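Local atomic coordinates of putative lipoprotein (Campylobacter jejuni subsp. jejuni, PDB entry 4GIO), a protein that is of unknown function but is a putative bacterial lipoprotein built on a variant of the immunoglobulin fold, so probably membrane-anchored through lipid. Residues 22-27 / 42-47; 50-55 / 101-106; 64-69 / 94-99. All coordinates share one frame; numbering follows the deposited sequence.

Contact 1. Residues 22-27 / 42-47; sequences KSLVKQ and VILRST
Lys26 and Arg45 cross at about a right angle, their stems pressed tighter than usual: Lys26 CG and CD each lie 3.3 Å from Arg45 CG, so the exact placement of these exposed chains is doubtful. The charges stay apart, with Lys26 NZ 5.8 Å from Arg45 NE. The lysine chain is bent at each torsion beyond CG, and Lys26 NZ returns to its own segment to bond Ser23 O at 2.6 Å. On the same face Gln27 runs side by side with Ile43, Gln27 CG lying 3.7 Å from Ile43 CD1. The other face is apolar: Val25 CG2 meets Leu44 CD2 at 3.8 Å, and Val25 CG1 rests on Val42 CG1. Buried Leu24 brings CG to Leu44 CD2 and CD1 beside Arg45 O. Branched aliphatic residues suit this inward side. In the backbone, Lys26 N donates to Ile43 O (2.8 Å), Arg45 N to Leu24 O, and Ile43 N almost straight to Gln27 O (176°). A water donates to Arg45 O. The strands form an antiparallel hairpin, 25-32 with 38-44. Strand 85-90 continues the sheet beyond 38-44; Leu24 packs on Ile79, and Leu44 on Leu77, Ile79 and Ile103, of the facing sheet.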
loop_
_atom_site.group_PDB
_atom_site.type_symbol
_atom_site.label_atom_id
_atom_site.label_comp_id
_atom_site.label_asym_id
_atom_site.label_seq_id
_atom_site.Cartn_x
_atom_site.Cartn_y
_atom_site.Cartn_z
ATOM N N LYS A 22 -2.711 -6.031 14.208
ATOM C CA LYS A 22 -3.647 -4.992 13.755
ATOM C C LYS A 22 -2.953 -3.685 13.728
ATOM O O LYS A 22 -3.353 -2.822 12.963
ATOM C CB LYS A 22 -4.865 -4.857 14.702
ATOM C CG LYS A 22 -6.078 -5.684 14.295
ATOM C CD LYS A 22 -5.739 -7.184 14.217
ATOM C CE LYS A 22 -5.898 -7.958 15.526
ATOM N NZ LYS A 22 -5.088 -9.307 15.527
ATOM N N SER A 23 -1.934 -3.522 14.578
ATOM C CA SER A 23 -1.278 -2.234 14.726
ATOM C C SER A 23 -0.111 -2.071 13.752
ATOM O O SER A 23 0.650 -1.135 13.888
ATOM C CB SER A 23 -0.802 -1.992 16.173
ATOM O OG SER A 23 0.385 -2.764 16.462
ATOM N N LEU A 24 0.043 -2.993 12.802
ATOM C CA LEU A 24 1.139 -2.888 11.791
ATOM C C LEU A 24 1.163 -1.565 11.064
ATOM O O LEU A 24 2.211 -0.941 10.922
ATOM C CB LEU A 24 1.058 -3.987 10.731
ATOM C CG LEU A 24 2.302 -4.041 9.797
ATOM C CD1 LEU A 24 3.565 -4.461 10.563
ATOM C CD2 LEU A 24 1.989 -5.054 8.715
ATOM N N VAL A 25 -0.011 -1.126 10.617
ATOM C CA VAL A 25 -0.096 0.142 9.880
ATOM C C VAL A 25 -0.209 1.327 10.849
ATOM O O VAL A 25 -1.179 1.411 11.587
ATOM C CB VAL A 25 -1.326 0.143 8.929
ATOM C CG1 VAL A 25 -1.438 1.491 8.227
ATOM C CG2 VAL A 25 -1.191 -0.993 7.901
ATOM N N LYS A 26 0.765 2.208 10.831
ATOM C CA LYS A 26 0.816 3.406 11.695
ATOM C C LYS A 26 -0.070 4.529 11.168
ATOM O O LYS A 26 -0.853 5.142 11.913
ATOM C CB LYS A 26 2.266 3.879 11.786
ATOM C CG LYS A 26 3.141 3.087 12.807
ATOM C CD LYS A 26 2.563 1.685 13.194
ATOM C CE LYS A 26 1.929 1.751 14.582
ATOM N NZ LYS A 26 2.109 0.497 15.314
ATOM N N GLN A 27 0.027 4.782 9.864
ATOM C CA GLN A 27 -0.843 5.742 9.224
ATOM C C GLN A 27 -0.629 5.601 7.715
ATOM O O GLN A 27 0.323 4.959 7.250
ATOM C CB GLN A 27 -0.503 7.178 9.637
ATOM C CG GLN A 27 0.947 7.535 9.358
ATOM C CD GLN A 27 1.250 9.019 9.472
ATOM O OE1 GLN A 27 1.746 9.479 10.501
ATOM N NE2 GLN A 27 0.998 9.772 8.386
ATOM N N VAL A 42 2.558 4.568 3.110
ATOM C CA VAL A 42 1.981 3.818 4.224
ATOM C C VAL A 42 3.172 3.615 5.170
ATOM O O VAL A 42 4.239 3.202 4.732
ATOM C CB VAL A 42 1.373 2.504 3.766
ATOM C CG1 VAL A 42 0.835 1.629 4.973
ATOM C CG2 VAL A 42 0.215 2.749 2.724
ATOM N N ILE A 43 2.994 3.911 6.454
ATOM C CA ILE A 43 4.079 3.717 7.403
ATOM C C ILE A 43 3.736 2.436 8.189
ATOM O O ILE A 43 2.616 2.284 8.693
ATOM C CB ILE A 43 4.238 4.912 8.353
ATOM C CG1 ILE A 43 4.585 6.152 7.537
ATOM C CG2 ILE A 43 5.382 4.602 9.422
ATOM C CD1 ILE A 43 4.546 7.437 8.312
ATOM N N LEU A 44 4.716 1.534 8.258
ATOM C CA LEU A 44 4.566 0.236 8.915
ATOM C C LEU A 44 5.560 0.165 10.081
ATOM O O LEU A 44 6.635 0.766 10.004
ATOM C CB LEU A 44 4.849 -0.902 7.930
ATOM C CG LEU A 44 3.970 -0.864 6.646
ATOM C CD1 LEU A 44 4.432 -1.853 5.647
ATOM C CD2 LEU A 44 2.461 -1.114 6.926
ATOM N N ARG A 45 5.174 -0.504 11.164
ATOM C CA ARG A 45 6.161 -0.904 12.206
ATOM C C ARG A 45 5.748 -2.087 13.063
ATOM O O ARG A 45 4.561 -2.288 13.378
ATOM C CB ARG A 45 6.710 0.208 13.118
ATOM C CG ARG A 45 5.865 1.375 13.353
ATOM C CD ARG A 45 6.304 2.104 14.705
ATOM N NE ARG A 45 7.222 3.232 14.590
ATOM C CZ ARG A 45 8.523 3.148 14.868
ATOM N NH1 ARG A 45 9.288 4.202 14.764
ATOM N NH2 ARG A 45 9.042 1.991 15.240
ATOM N N SER A 46 6.765 -2.831 13.456
ATOM C CA SER A 46 6.558 -4.096 14.103
ATOM C C SER A 46 7.625 -4.271 15.155
ATOM O O SER A 46 8.774 -3.902 14.937
ATOM C CB SER A 46 6.727 -5.192 13.056
ATOM O OG SER A 46 6.546 -6.447 13.697
ATOM N N THR A 47 7.243 -4.853 16.283
ATOM C CA THR A 47 8.242 -5.116 17.295
ATOM C C THR A 47 9.314 -6.088 16.825
ATOM O O THR A 47 10.504 -5.880 17.056
ATOM C CB THR A 47 7.636 -5.712 18.558
ATOM O OG1 THR A 47 6.284 -5.234 18.752
ATOM C CG2 THR A 47 8.600 -5.374 19.718
HETATM O O HOH W 1 3.047 -3.808 14.885
#

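Contact 2. Residues 50-55 / 101-106; sequences KDVIYK and LEIKAK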
loop_
_atom_site.group_PDB
_atom_site.type_symbol
_atom_site.label_atom_id
_atom_site.label_comp_id
_atom_site.label_asym_id
_atom_site.label_seq_id
_atom_site.Cartn_x
_atom_site.Cartn_y
_atom_site.Cartn_z
ATOM N N LYS A 50 9.596 -8.834 10.352
ATOM C CA LYS A 50 8.585 -9.631 9.650
ATOM C C LYS A 50 8.833 -9.531 8.157
ATOM O O LYS A 50 9.160 -8.438 7.676
ATOM C CB LYS A 50 7.216 -8.992 9.851
ATOM C CG LYS A 50 6.293 -9.713 10.768
ATOM C CD LYS A 50 6.131 -8.854 11.992
ATOM C CE LYS A 50 4.805 -9.049 12.685
ATOM N NZ LYS A 50 4.778 -10.394 13.323
ATOM N N ASP A 51 8.616 -10.626 7.435
ATOM C CA ASP A 51 8.622 -10.559 5.995
ATOM C C ASP A 51 7.136 -10.577 5.608
ATOM O O ASP A 51 6.366 -11.433 6.045
ATOM C CB ASP A 51 9.372 -11.720 5.328
ATOM C CG ASP A 51 10.907 -11.593 5.447
ATOM O OD1 ASP A 51 11.476 -10.485 5.253
ATOM O OD2 ASP A 51 11.532 -12.595 5.816
ATOM N N VAL A 52 6.764 -9.601 4.805
ATOM C CA VAL A 52 5.420 -9.553 4.285
ATOM C C VAL A 52 5.355 -9.463 2.787
ATOM O O VAL A 52 6.358 -9.174 2.106
ATOM C CB VAL A 52 4.637 -8.370 4.906
ATOM C CG1 VAL A 52 4.709 -8.502 6.394
ATOM C CG2 VAL A 52 5.205 -7.034 4.408
ATOM N N ILE A 53 4.154 -9.733 2.266
ATOM C CA ILE A 53 3.938 -9.664 0.822
ATOM C C ILE A 53 2.778 -8.716 0.600
ATOM O O ILE A 53 1.754 -8.882 1.215
ATOM C CB ILE A 53 3.657 -11.062 0.205
ATOM C CG1 ILE A 53 4.975 -11.869 0.095
ATOM C CG2 ILE A 53 2.962 -10.917 -1.178
ATOM C CD1 ILE A 53 4.721 -13.383 0.014
ATOM N N TYR A 54 2.957 -7.688 -0.229
ATOM C CA TYR A 54 1.862 -6.719 -0.478
ATOM C C TYR A 54 1.372 -6.662 -1.949
ATOM O O TYR A 54 2.119 -7.044 -2.888
ATOM C CB TYR A 54 2.256 -5.349 0.011
ATOM C CG TYR A 54 3.300 -4.648 -0.758
ATOM C CD1 TYR A 54 2.977 -3.892 -1.866
ATOM C CD2 TYR A 54 4.669 -4.730 -0.374
ATOM C CE1 TYR A 54 3.995 -3.209 -2.588
ATOM C CE2 TYR A 54 5.671 -4.029 -1.043
ATOM C CZ TYR A 54 5.330 -3.283 -2.148
ATOM O OH TYR A 54 6.264 -2.640 -2.854
ATOM N N LYS A 55 0.132 -6.178 -2.126
ATOM C CA LYS A 55 -0.429 -6.037 -3.455
ATOM C C LYS A 55 -1.201 -4.741 -3.549
ATOM O O LYS A 55 -2.007 -4.468 -2.690
ATOM C CB LYS A 55 -1.377 -7.197 -3.751
ATOM C CG LYS A 55 -1.880 -7.182 -5.247
ATOM C CD LYS A 55 -0.808 -7.613 -6.234
ATOM C CE LYS A 55 -1.414 -7.882 -7.634
ATOM N NZ LYS A 55 -1.564 -6.627 -8.383
ATOM N N LEU A 101 -4.564 -1.546 -0.575
ATOM C CA LEU A 101 -3.311 -2.212 -0.327
ATOM C C LEU A 101 -3.569 -3.486 0.467
ATOM O O LEU A 101 -4.081 -3.408 1.567
ATOM C CB LEU A 101 -2.323 -1.291 0.410
ATOM C CG LEU A 101 -1.002 -1.923 0.886
ATOM C CD1 LEU A 101 -0.121 -2.396 -0.307
ATOM C CD2 LEU A 101 -0.170 -0.914 1.715
ATOM N N GLU A 102 -3.230 -4.639 -0.084
ATOM C CA GLU A 102 -3.326 -5.856 0.722
ATOM C C GLU A 102 -1.937 -6.220 1.297
ATOM O O GLU A 102 -0.956 -6.107 0.602
ATOM C CB GLU A 102 -3.772 -7.029 -0.170
ATOM C CG GLU A 102 -5.136 -6.841 -0.741
ATOM C CD GLU A 102 -5.495 -7.972 -1.729
ATOM O OE1 GLU A 102 -4.700 -8.902 -1.871
ATOM O OE2 GLU A 102 -6.584 -7.967 -2.318
ATOM N N ILE A 103 -1.875 -6.642 2.538
ATOM C CA ILE A 103 -0.642 -7.092 3.150
ATOM C C ILE A 103 -0.867 -8.404 3.893
ATOM O O ILE A 103 -1.767 -8.536 4.654
ATOM C CB ILE A 103 -0.034 -6.060 4.145
ATOM C CG1 ILE A 103 -0.011 -4.685 3.561
ATOM C CG2 ILE A 103 1.386 -6.434 4.567
ATOM C CD1 ILE A 103 0.371 -3.662 4.493
ATOM N N LYS A 104 -0.020 -9.361 3.609
ATOM C CA LYS A 104 -0.104 -10.660 4.318
ATOM C C LYS A 104 1.292 -11.064 4.751
ATOM O O LYS A 104 2.261 -10.568 4.187
ATOM C CB LYS A 104 -0.638 -11.728 3.392
ATOM C CG LYS A 104 0.155 -11.875 2.070
ATOM C CD LYS A 104 -0.307 -13.110 1.261
ATOM C CE LYS A 104 0.348 -13.165 -0.174
ATOM N NZ LYS A 104 -0.517 -13.949 -1.145
ATOM N N ALA A 105 1.370 -12.028 5.681
ATOM C CA ALA A 105 2.669 -12.558 6.141
ATOM C C ALA A 105 3.221 -13.464 5.054
ATOM O O ALA A 105 2.457 -14.159 4.398
ATOM C CB ALA A 105 2.483 -13.337 7.482
ATOM N N LYS A 106 4.525 -13.424 4.816
ATOM C CA LYS A 106 5.188 -14.271 3.788
ATOM C C LYS A 106 4.932 -15.735 4.107
ATOM O O LYS A 106 5.172 -16.116 5.256
ATOM C CB LYS A 106 6.681 -13.930 3.760
ATOM C CG LYS A 106 7.727 -15.012 3.247
ATOM C CD LYS A 106 7.911 -15.026 1.715
ATOM C CE LYS A 106 8.666 -13.797 1.151
ATOM N NZ LYS A 106 8.268 -13.423 -0.290
#
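Lys106, the last modelled residue, reaches back across strand 50-55 to Asp51 and Ile53, and its side chain can be followed atom by atom. Lys106 CB sits 3.8 Å from Asp51 CB and also close to Asp51 O, the acceptor for Lys106 N. CG stands anti to the backbone N (chi1 155°), and the chain then bends at its next two torsions. CD and CE pass near Ile53 CD1, and Lys106 NZ ends 3.6 Å from Ile53 CD1, an apolar neighbour rather than a charged one. Lys106 NZ stays 7.0 Å from Asp51 OD2, whose carboxylate pairs with Arg78.

Ile53 is thus flanked by two lysines: Lys106 brings NZ to the CD1 side, while Lys104, extended beyond CG, lays its CE 3.6 Å from Ile53 CG2. A beta-branched residue suits this partly exposed face, its CG2 methyl taking the Lys104 methylene; Lys104 also makes a cation-pi contact with Tyr74.

Tyr54, Val52, Leu101 and Ile103 supply the buried, apolar contacts. Leu101 CD1 approaches Tyr54 CD1 obliquely at 3.8 Å, and Val52 CB meets Ile103 CG2 at the same distance. The tyrosine OH is satisfied by a hydrogen bond with Lys89 NZ.

From Ile53-Lys104 to Lys55-Glu102 the pairing is regular and antiparallel, each of these pairs joined by two N-H...O bonds; Ile53 N to Lys104 O is 2.8 Å. Between them Tyr54 and Ile103 form a non-hydrogen-bonded pair. Regularity is lost toward Lys106: the Val52 and Ala105 side chains diverge, and Lys106 N meets Asp51 O from 36° out of the carbonyl plane. These are the two central strands of a four-stranded mixed sheet: 75-79 borders strand 50-59, 14-16 runs parallel to 98-105, and Leu101 and Ile103 pack onto Val42 and Leu44 of the facing sheet.

Contact 3. Residues 64-69 / 94-99; sequences FVLRDV and TRANDF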
loop_
_atom_site.group_PDB
_atom_site.type_symbol
_atom_site.label_atom_id
_atom_site.label_comp_id
_atom_site.label_asym_id
_atom_site.label_seq_id
_atom_site.Cartn_x
_atom_site.Cartn_y
_atom_site.Cartn_z
ATOM N N PHE A 64 -13.785 2.404 -8.398
ATOM C CA PHE A 64 -13.694 1.178 -9.153
ATOM C C PHE A 64 -12.209 0.832 -9.366
ATOM O O PHE A 64 -11.370 1.711 -9.612
ATOM C CB PHE A 64 -14.285 1.292 -10.548
ATOM C CG PHE A 64 -15.796 1.607 -10.586
ATOM C CD1 PHE A 64 -16.658 1.100 -9.592
ATOM C CD2 PHE A 64 -16.345 2.341 -11.648
ATOM C CE1 PHE A 64 -18.094 1.323 -9.641
ATOM C CE2 PHE A 64 -17.779 2.623 -11.688
ATOM C CZ PHE A 64 -18.631 2.087 -10.686
ATOM N N VAL A 65 -11.910 -0.450 -9.318
ATOM C CA VAL A 65 -10.577 -0.878 -9.680
ATOM C C VAL A 65 -10.234 -0.501 -11.126
ATOM O O VAL A 65 -10.987 -0.793 -12.064
ATOM C CB VAL A 65 -10.417 -2.395 -9.438
ATOM C CG1 VAL A 65 -9.035 -2.849 -9.871
ATOM C CG2 VAL A 65 -10.592 -2.659 -7.965
ATOM N N LEU A 66 -9.108 0.179 -11.297
ATOM C CA LEU A 66 -8.598 0.398 -12.631
ATOM C C LEU A 66 -7.948 -0.912 -13.108
ATOM O O LEU A 66 -6.875 -1.318 -12.621
ATOM C CB LEU A 66 -7.559 1.531 -12.684
ATOM C CG LEU A 66 -8.086 2.940 -12.514
ATOM C CD1 LEU A 66 -6.909 3.845 -12.254
ATOM C CD2 LEU A 66 -8.911 3.395 -13.804
ATOM N N ARG A 67 -8.587 -1.563 -14.070
ATOM C CA ARG A 67 -8.166 -2.882 -14.481
ATOM C C ARG A 67 -7.383 -2.837 -15.739
ATOM O O ARG A 67 -6.851 -3.864 -16.116
ATOM C CB ARG A 67 -9.394 -3.800 -14.660
ATOM C CG ARG A 67 -10.079 -4.153 -13.336
ATOM C CD ARG A 67 -11.446 -4.950 -13.443
ATOM N NE ARG A 67 -12.230 -4.660 -12.227
ATOM C CZ ARG A 67 -12.174 -5.370 -11.107
ATOM N NH1 ARG A 67 -11.368 -6.419 -11.044
ATOM N NH2 ARG A 67 -12.831 -4.989 -10.014
ATOM N N ASP A 68 -7.305 -1.680 -16.404
ATOM C CA ASP A 68 -6.537 -1.558 -17.635
ATOM C C ASP A 68 -5.209 -0.800 -17.483
ATOM O O ASP A 68 -4.686 -0.330 -18.460
ATOM C CB ASP A 68 -7.388 -0.958 -18.785
ATOM C CG ASP A 68 -7.822 0.466 -18.496
ATOM O OD1 ASP A 68 -7.999 0.814 -17.292
ATOM O OD2 ASP A 68 -7.935 1.264 -19.457
ATOM N N VAL A 69 -4.619 -0.773 -16.283
ATOM C CA VAL A 69 -3.324 -0.087 -16.029
ATOM C C VAL A 69 -2.306 -1.193 -15.764
ATOM O O VAL A 69 -2.715 -2.279 -15.476
ATOM C CB VAL A 69 -3.411 0.853 -14.770
ATOM C CG1 VAL A 69 -4.417 1.952 -14.972
ATOM C CG2 VAL A 69 -3.774 -0.009 -13.497
ATOM N N THR A 94 -3.142 8.727 -14.730
ATOM C CA THR A 94 -3.752 9.877 -14.092
ATOM C C THR A 94 -5.188 9.667 -13.574
ATOM O O THR A 94 -5.606 10.396 -12.735
ATOM C CB THR A 94 -3.740 11.179 -14.986
ATOM O OG1 THR A 94 -4.357 10.869 -16.222
ATOM C CG2 THR A 94 -2.328 11.706 -15.229
ATOM N N ARG A 95 -5.899 8.640 -14.038
ATOM C CA ARG A 95 -7.229 8.305 -13.547
ATOM C C ARG A 95 -7.242 7.746 -12.127
ATOM O O ARG A 95 -8.309 7.756 -11.459
ATOM C CB ARG A 95 -7.888 7.271 -14.457
ATOM C CG ARG A 95 -8.373 7.803 -15.794
ATOM C CD ARG A 95 -8.831 6.653 -16.666
ATOM N NE ARG A 95 -7.694 5.764 -16.970
ATOM C CZ ARG A 95 -7.815 4.475 -17.288
ATOM N NH1 ARG A 95 -9.022 3.896 -17.390
ATOM N NH2 ARG A 95 -6.731 3.753 -17.522
ATOM N N ALA A 96 -6.076 7.327 -11.602
ATOM C CA ALA A 96 -6.002 6.844 -10.196
ATOM C C ALA A 96 -6.269 7.994 -9.215
ATOM O O ALA A 96 -5.548 9.030 -9.236
ATOM C CB ALA A 96 -4.610 6.184 -9.960
ATOM N N ASN A 97 -7.258 7.830 -8.342
ATOM C CA ASN A 97 -7.574 8.851 -7.303
ATOM C C ASN A 97 -7.582 8.256 -5.901
ATOM O O ASN A 97 -7.686 8.974 -4.926
ATOM C CB ASN A 97 -8.958 9.509 -7.542
ATOM C CG ASN A 97 -8.963 10.513 -8.773
ATOM O OD1 ASN A 97 -10.046 10.779 -9.335
ATOM N ND2 ASN A 97 -7.770 10.971 -9.237
ATOM N N ASP A 98 -7.524 6.928 -5.804
ATOM C CA ASP A 98 -7.412 6.274 -4.512
ATOM C C ASP A 98 -6.699 4.916 -4.736
ATOM O O ASP A 98 -6.298 4.590 -5.862
ATOM C CB ASP A 98 -8.824 6.116 -3.928
ATOM C CG ASP A 98 -8.815 5.797 -2.387
ATOM O OD1 ASP A 98 -7.713 5.809 -1.729
ATOM O OD2 ASP A 98 -9.938 5.456 -1.877
ATOM N N PHE A 99 -6.526 4.126 -3.693
ATOM C CA PHE A 99 -5.779 2.855 -3.821
ATOM C C PHE A 99 -6.314 1.867 -2.763
ATOM O O PHE A 99 -6.997 2.252 -1.843
ATOM C CB PHE A 99 -4.272 3.096 -3.577
ATOM C CG PHE A 99 -3.928 3.407 -2.094
ATOM C CD1 PHE A 99 -4.096 4.687 -1.582
ATOM C CD2 PHE A 99 -3.430 2.415 -1.234
ATOM C CE1 PHE A 99 -3.786 5.023 -0.245
ATOM C CE2 PHE A 99 -3.084 2.730 0.140
ATOM C CZ PHE A 99 -3.286 4.024 0.635
#
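Asp68 turns CG between its backbone N and carbonyl carbon (chi1 64°), while Arg95 sets CG anti to its carbonyl carbon and is bent at chi3, which places NE; from there the guanidinium ends beside Asp68. The arginine approaches end-on, with NH1 and NH2 of Arg95 both directed at one oxygen, Asp68 OD1, at 3.2 Å each. The two flat groups are nearly perpendicular, their planes 87° apart, so this is not the coplanar, two-oxygen pairing of a bidentate salt bridge. NH1 uses the syn lone pair of OD1, whereas NH2 comes to the same atom from above the carboxylate plane. Neither bond is straight, the N-H...O angle being 144° for NH2, and a further bond from NH2 to Asp68 OD2 is weak.

Leu66 supplies the apolar side of the contact. Leu66 CD2 lies over one face of the guanidinium, offset toward the rim and 3.6 Å from Arg95 NH1. The other methyl, Leu66 CD1, reaches the neighbouring residue, 3.6 Å from Ala96 N and 4.0 Å from Ala96 CB. A branched leucine suits this place because its two methyls serve two neighbours at once, and the small alanine lets the leucine come close to the backbone. Val69 CG1 adds a looser touch on Arg95 NH2.

Beyond Ala96, Asn97 and Asp98 both face Leu59 of strand 50-59 in a classic beta bulge, and Leu66 also packs on Trp58.

Arg95 NH2 has a second and stronger anionic partner in Asp93. The two carboxylates probably balance the fixed positive charge, although solvent exposure would weaken each ion pair. The bonds to Asp68 are long and bent, consistent with a modest ion pair linking the 64-69 loop to Arg95, a loop residue ahead of strand 98-105.

Along the chain contact 1 closes first, within a hairpin; contact 2 then opens, and both segments of contact 3 fall between its two. Contacts 1 and 2 belong to opposite sheets of the sandwich, their centres about 12 Å apart, and meet through the core where Val42 CG2 lies 3.8 Å from Leu101 CD2. Contact 3 lies on the other side of the chain's centre, about 25 Å from contact 1 and 21 Å from contact 2 between centres. Strand 98-105 joins it to contact 2, and Phe99 touches Val42 of contact 1. Two facing sheets, with a loop contact at one end, are consistent with the immunoglobulin-fold variant.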